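Local coordinates for BtGH115A (Bacteroides thetaiotaomicron, PDB 5BY3), which probably hydrolyses glycosidic bonds as a family GH115 4-O-methyl-alpha-glucuronidase with specificity for decorated arabinogalactans, at residues R580-D594 / F625-M637. Sequence-based numbering, arbitrary orientation.
Sequences RHDKEDWEKSDAAYD and FNRVERKAATAPM
R630 holds CG opposite its carbonyl carbon (chi1 -55°) and extends to NE, which runs its chain back along one face of the W586 indole, opposite in direction to that side chain: CA sits over the six-membered ring, CG and CD follow across the indole, and the guanidinium, 10° from the indole plane, lies over W586 CB. Arginine suits this place because the chain covering the ring also carries a charge: NH2 reaches D590 OD2 at 2.7 Å, a nearly straight salt bridge in the guanidinium plane. V628 CG1 meets the indole edge at CZ3 (3.9 Å). A serine in place of W586 would probably leave the R630 chain without its flat support and open a gap beside V628. In Y593, CG anti to the backbone N presents a ring face to R627 CG (CH-pi); R627 NH2 continues to D594 OD1, a more bent salt bridge of 3.2 Å. The H581 imidazole is sandwiched between selenomethionine M637 CG and A633, a side chain small enough to let CB sit 3.5 Å from the ring centroid. R580 O accepts from A633 N, while D518 pairs with the R580 guanidinium. An irregular segment thus packs along a helical hairpin, helices 552-580 and 587-603, the first ending in a Schellman motif at D582.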
loop_
_atom_site.group_PDB
_atom_site.type_symbol
_atom_site.label_atom_id
_atom_site.label_comp_id
_atom_site.label_asym_id
_atom_site.label_seq_id
_atom_site.Cartn_x
_atom_site.Cartn_y
_atom_site.Cartn_z
ATOM N N ARG A 580 34.121 5.340 -10.607
ATOM C CA ARG A 580 34.895 5.965 -9.515
ATOM C C ARG A 580 36.160 5.196 -9.187
ATOM O O ARG A 580 37.164 5.800 -8.835
ATOM C CB ARG A 580 34.059 6.072 -8.213
ATOM C CG ARG A 580 33.041 7.213 -8.190
ATOM C CD ARG A 580 32.505 7.488 -6.784
ATOM N NE ARG A 580 31.672 6.396 -6.245
ATOM C CZ ARG A 580 30.370 6.249 -6.476
ATOM N NH1 ARG A 580 29.701 7.106 -7.260
ATOM N NH2 ARG A 580 29.730 5.228 -5.941
ATOM N N HIS A 581 36.084 3.862 -9.228
ATOM C CA HIS A 581 37.241 3.012 -8.929
ATOM C C HIS A 581 38.012 2.555 -10.192
ATOM O O HIS A 581 38.785 1.608 -10.118
ATOM C CB HIS A 581 36.830 1.789 -8.079
ATOM C CG HIS A 581 36.367 2.137 -6.703
ATOM N ND1 HIS A 581 35.052 2.466 -6.420
ATOM C CD2 HIS A 581 37.038 2.205 -5.529
ATOM C CE1 HIS A 581 34.938 2.733 -5.130
ATOM N NE2 HIS A 581 36.125 2.571 -4.564
ATOM N N ASP A 582 37.806 3.232 -11.331
ATOM C CA ASP A 582 38.647 3.065 -12.531
ATOM C C ASP A 582 38.486 1.641 -13.088
ATOM O O ASP A 582 39.449 1.010 -13.542
ATOM C CB ASP A 582 40.124 3.396 -12.178
ATOM C CG ASP A 582 40.897 4.044 -13.319
ATOM O OD1 ASP A 582 40.554 5.191 -13.702
ATOM O OD2 ASP A 582 41.878 3.418 -13.797
ATOM N N LYS A 583 37.251 1.144 -13.027
ATOM C CA LYS A 583 36.918 -0.224 -13.448
ATOM C C LYS A 583 35.833 -0.260 -14.535
ATOM O O LYS A 583 35.373 -1.359 -14.932
ATOM C CB LYS A 583 36.472 -1.062 -12.246
ATOM C CG LYS A 583 37.473 -1.054 -11.131
ATOM C CD LYS A 583 37.503 -2.336 -10.347
ATOM C CE LYS A 583 38.963 -2.657 -10.067
ATOM N NZ LYS A 583 39.124 -3.211 -8.703
ATOM N N GLU A 584 35.442 0.947 -14.987
ATOM C CA GLU A 584 34.379 1.183 -15.950
ATOM C C GLU A 584 34.403 2.579 -16.484
ATOM O O GLU A 584 34.909 3.488 -15.821
ATOM C CB GLU A 584 33.011 1.021 -15.308
ATOM C CG GLU A 584 32.365 -0.325 -15.594
ATOM C CD GLU A 584 31.953 -0.496 -17.050
ATOM O OE1 GLU A 584 32.055 0.488 -17.840
ATOM O OE2 GLU A 584 31.538 -1.633 -17.393
ATOM N N ASP A 585 33.791 2.761 -17.653
ATOM C CA ASP A 585 33.688 4.066 -18.271
ATOM C C ASP A 585 32.434 4.802 -17.846
ATOM O O ASP A 585 31.329 4.280 -17.916
ATOM C CB ASP A 585 33.755 3.977 -19.797
ATOM C CG ASP A 585 34.466 5.177 -20.408
ATOM O OD1 ASP A 585 33.839 6.269 -20.530
ATOM O OD2 ASP A 585 35.668 5.015 -20.742
ATOM N N TRP A 586 32.641 6.047 -17.441
ATOM C CA TRP A 586 31.598 6.954 -16.988
ATOM C C TRP A 586 30.444 7.183 -17.956
ATOM O O TRP A 586 29.326 7.531 -17.532
ATOM C CB TRP A 586 32.225 8.289 -16.652
ATOM C CG TRP A 586 32.894 8.314 -15.326
ATOM C CD1 TRP A 586 34.239 8.275 -15.079
ATOM C CD2 TRP A 586 32.240 8.395 -14.044
ATOM N NE1 TRP A 586 34.464 8.333 -13.720
ATOM C CE2 TRP A 586 33.261 8.419 -13.060
ATOM C CE3 TRP A 586 30.889 8.450 -13.635
ATOM C CZ2 TRP A 586 32.977 8.483 -11.676
ATOM C CZ3 TRP A 586 30.603 8.554 -12.253
ATOM C CH2 TRP A 586 31.642 8.554 -11.296
ATOM N N GLU A 587 30.731 6.998 -19.243
ATOM C CA GLU A 587 29.749 7.177 -20.292
ATOM C C GLU A 587 28.599 6.174 -20.188
ATOM O O GLU A 587 27.475 6.482 -20.567
ATOM C CB GLU A 587 30.413 7.154 -21.668
ATOM C CG GLU A 587 30.854 8.540 -22.154
ATOM C CD GLU A 587 29.713 9.424 -22.700
ATOM O OE1 GLU A 587 29.914 10.659 -22.808
ATOM O OE2 GLU A 587 28.614 8.913 -23.029
ATOM N N LYS A 588 28.877 4.993 -19.647
ATOM C CA LYS A 588 27.832 3.990 -19.444
ATOM C C LYS A 588 26.786 4.471 -18.418
ATOM O O LYS A 588 25.580 4.181 -18.556
ATOM C CB LYS A 588 28.434 2.667 -18.997
ATOM C CG LYS A 588 29.244 1.957 -20.059
ATOM C CD LYS A 588 29.230 0.473 -19.797
ATOM C CE LYS A 588 29.141 -0.312 -21.106
ATOM N NZ LYS A 588 29.431 -1.763 -20.895
ATOM N N SER A 589 27.252 5.245 -17.430
ATOM C CA SER A 589 26.377 5.807 -16.394
ATOM C C SER A 589 25.444 6.838 -16.975
ATOM O O SER A 589 24.232 6.819 -16.701
ATOM C CB SER A 589 27.188 6.413 -15.262
ATOM O OG SER A 589 26.324 7.001 -14.319
ATOM N N ASP A 590 26.016 7.728 -17.785
ATOM C CA ASP A 590 25.246 8.729 -18.511
ATOM C C ASP A 590 24.261 8.083 -19.481
ATOM O O ASP A 590 23.111 8.512 -19.562
ATOM C CB ASP A 590 26.158 9.765 -19.188
ATOM C CG ASP A 590 26.758 10.802 -18.185
ATOM O OD1 ASP A 590 26.132 11.124 -17.143
ATOM O OD2 ASP A 590 27.863 11.323 -18.454
ATOM N N ALA A 591 24.682 7.036 -20.179
ATOM C CA ALA A 591 23.790 6.379 -21.131
ATOM C C ALA A 591 22.543 5.799 -20.427
ATOM O O ALA A 591 21.395 5.968 -20.902
ATOM C CB ALA A 591 24.529 5.316 -21.951
ATOM N N ALA A 592 22.800 5.146 -19.294
ATOM C CA ALA A 592 21.783 4.577 -18.410
ATOM C C ALA A 592 20.817 5.649 -17.939
ATOM O O ALA A 592 19.600 5.442 -17.993
ATOM C CB ALA A 592 22.437 3.892 -17.219
ATOM N N TYR A 593 21.369 6.788 -17.501
ATOM C CA TYR A 593 20.584 7.979 -17.220
ATOM C C TYR A 593 19.712 8.321 -18.440
ATOM O O TYR A 593 18.499 8.478 -18.291
ATOM C CB TYR A 593 21.484 9.175 -16.824
ATOM C CG TYR A 593 20.701 10.457 -16.582
ATOM C CD1 TYR A 593 20.357 11.318 -17.659
ATOM C CD2 TYR A 593 20.294 10.817 -15.293
ATOM C CE1 TYR A 593 19.617 12.478 -17.456
ATOM C CE2 TYR A 593 19.569 11.984 -15.067
ATOM C CZ TYR A 593 19.230 12.809 -16.148
ATOM O OH TYR A 593 18.496 13.956 -15.932
ATOM N N ASP A 594 20.309 8.407 -19.637
ATOM C CA ASP A 594 19.570 8.846 -20.836
ATOM C C ASP A 594 18.432 7.887 -21.109
ATOM O O ASP A 594 17.327 8.292 -21.498
ATOM C CB ASP A 594 20.479 9.021 -22.073
ATOM C CG ASP A 594 21.401 10.245 -21.967
ATOM O OD1 ASP A 594 21.007 11.232 -21.282
ATOM O OD2 ASP A 594 22.528 10.208 -22.558
ATOM N N PHE A 625 18.576 11.222 -8.314
ATOM C CA PHE A 625 17.949 11.140 -9.647
ATOM C C PHE A 625 18.712 11.872 -10.759
ATOM O O PHE A 625 18.309 11.828 -11.931
ATOM C CB PHE A 625 16.482 11.642 -9.635
ATOM C CG PHE A 625 15.604 10.966 -8.620
ATOM C CD1 PHE A 625 15.234 9.612 -8.759
ATOM C CD2 PHE A 625 15.157 11.653 -7.508
ATOM C CE1 PHE A 625 14.440 8.976 -7.812
ATOM C CE2 PHE A 625 14.345 11.014 -6.555
ATOM C CZ PHE A 625 13.982 9.689 -6.713
ATOM N N ASN A 626 19.778 12.576 -10.398
ATOM C CA ASN A 626 20.567 13.341 -11.370
ATOM C C ASN A 626 21.544 12.455 -12.153
ATOM O O ASN A 626 21.773 11.309 -11.768
ATOM C CB ASN A 626 21.381 14.412 -10.633
ATOM C CG ASN A 626 20.525 15.511 -10.042
ATOM O OD1 ASN A 626 20.888 16.083 -9.014
ATOM N ND2 ASN A 626 19.395 15.822 -10.688
ATOM N N ARG A 627 22.175 12.985 -13.217
ATOM C CA ARG A 627 23.384 12.299 -13.725
ATOM C C ARG A 627 24.355 12.345 -12.580
ATOM O O ARG A 627 24.338 13.286 -11.784
ATOM C CB ARG A 627 24.032 12.967 -14.909
ATOM C CG ARG A 627 23.349 12.769 -16.223
ATOM C CD ARG A 627 23.916 13.751 -17.262
ATOM N NE ARG A 627 23.158 13.612 -18.505
ATOM C CZ ARG A 627 22.133 14.382 -18.879
ATOM N NH1 ARG A 627 21.694 15.406 -18.125
ATOM N NH2 ARG A 627 21.519 14.103 -20.026
ATOM N N VAL A 628 25.206 11.334 -12.508
ATOM C CA VAL A 628 26.142 11.223 -11.407
ATOM C C VAL A 628 27.371 12.137 -11.592
ATOM O O VAL A 628 28.031 12.128 -12.652
ATOM C CB VAL A 628 26.553 9.751 -11.187
ATOM C CG1 VAL A 628 27.578 9.642 -10.082
ATOM C CG2 VAL A 628 25.343 8.924 -10.814
ATOM N N GLU A 629 27.678 12.899 -10.547
ATOM C CA GLU A 629 28.941 13.657 -10.435
ATOM C C GLU A 629 30.176 12.741 -10.581
ATOM O O GLU A 629 30.396 11.820 -9.791
ATOM C CB GLU A 629 28.966 14.423 -9.103
ATOM C CG GLU A 629 29.968 15.570 -8.999
ATOM C CD GLU A 629 30.133 16.108 -7.571
ATOM O OE1 GLU A 629 29.753 15.407 -6.588
ATOM O OE2 GLU A 629 30.660 17.242 -7.429
ATOM N N ARG A 630 30.970 13.010 -11.608
ATOM C CA ARG A 630 32.225 12.303 -11.858
ATOM C C ARG A 630 33.356 12.744 -10.902
ATOM O O ARG A 630 33.647 13.942 -10.760
ATOM C CB ARG A 630 32.643 12.513 -13.308
ATOM C CG ARG A 630 31.581 12.113 -14.331
ATOM C CD ARG A 630 32.216 11.927 -15.691
ATOM N NE ARG A 630 31.231 11.692 -16.734
ATOM C CZ ARG A 630 31.535 11.405 -17.999
ATOM N NH1 ARG A 630 32.813 11.302 -18.404
ATOM N NH2 ARG A 630 30.548 11.206 -18.864
ATOM N N LYS A 631 33.971 11.770 -10.247
ATOM C CA LYS A 631 35.016 11.991 -9.251
ATOM C C LYS A 631 35.668 10.648 -9.021
ATOM O O LYS A 631 35.034 9.629 -9.233
ATOM C CB LYS A 631 34.445 12.664 -7.967
ATOM C CG LYS A 631 34.579 11.969 -6.616
ATOM C CD LYS A 631 33.217 11.502 -6.106
ATOM C CE LYS A 631 33.225 11.231 -4.607
ATOM N NZ LYS A 631 31.882 11.532 -4.025
ATOM N N ALA A 632 36.939 10.654 -8.634
ATOM C CA ALA A 632 37.686 9.421 -8.411
ATOM C C ALA A 632 37.593 9.037 -6.954
ATOM O O ALA A 632 37.707 9.884 -6.078
ATOM C CB ALA A 632 39.151 9.552 -8.858
ATOM N N ALA A 633 37.378 7.748 -6.713
ATOM C CA ALA A 633 37.284 7.193 -5.377
ATOM C C ALA A 633 38.600 7.418 -4.652
ATOM O O ALA A 633 39.672 7.447 -5.290
ATOM C CB ALA A 633 36.974 5.705 -5.460
ATOM N N THR A 634 38.514 7.600 -3.332
ATOM C CA THR A 634 39.706 7.612 -2.469
ATOM C C THR A 634 39.940 6.185 -1.968
ATOM O O THR A 634 40.958 5.556 -2.309
ATOM C CB THR A 634 39.603 8.593 -1.281
ATOM O OG1 THR A 634 38.821 9.730 -1.654
ATOM C CG2 THR A 634 41.002 9.056 -0.843
ATOM N N ALA A 635 38.977 5.668 -1.210
ATOM C CA ALA A 635 39.043 4.311 -0.669
ATOM C C ALA A 635 39.036 3.215 -1.766
ATOM O O ALA A 635 38.666 3.493 -2.902
ATOM C CB ALA A 635 37.897 4.103 0.304
ATOM N N PRO A 636 39.457 1.972 -1.430
ATOM C CA PRO A 636 39.212 0.845 -2.347
ATOM C C PRO A 636 37.770 0.314 -2.274
ATOM O O PRO A 636 36.967 0.839 -1.523
ATOM C CB PRO A 636 40.197 -0.229 -1.865
ATOM C CG PRO A 636 40.467 0.093 -0.437
ATOM C CD PRO A 636 40.297 1.578 -0.277
HETATM N N MSE A 637 37.461 -0.742 -3.049
HETATM C CA MSE A 637 36.159 -1.417 -3.132
HETATM C C MSE A 637 36.068 -2.340 -1.975
HETATM O O MSE A 637 37.081 -2.860 -1.512
HETATM C CB MSE A 637 35.983 -2.314 -4.366
HETATM C CG MSE A 637 36.262 -1.563 -5.663
HETATM SE SE MSE A 637 34.916 -1.866 -7.056
HETATM C CE MSE A 637 33.467 -0.829 -6.210
HETATM O O HOH W 1 30.151 9.666 -7.976
#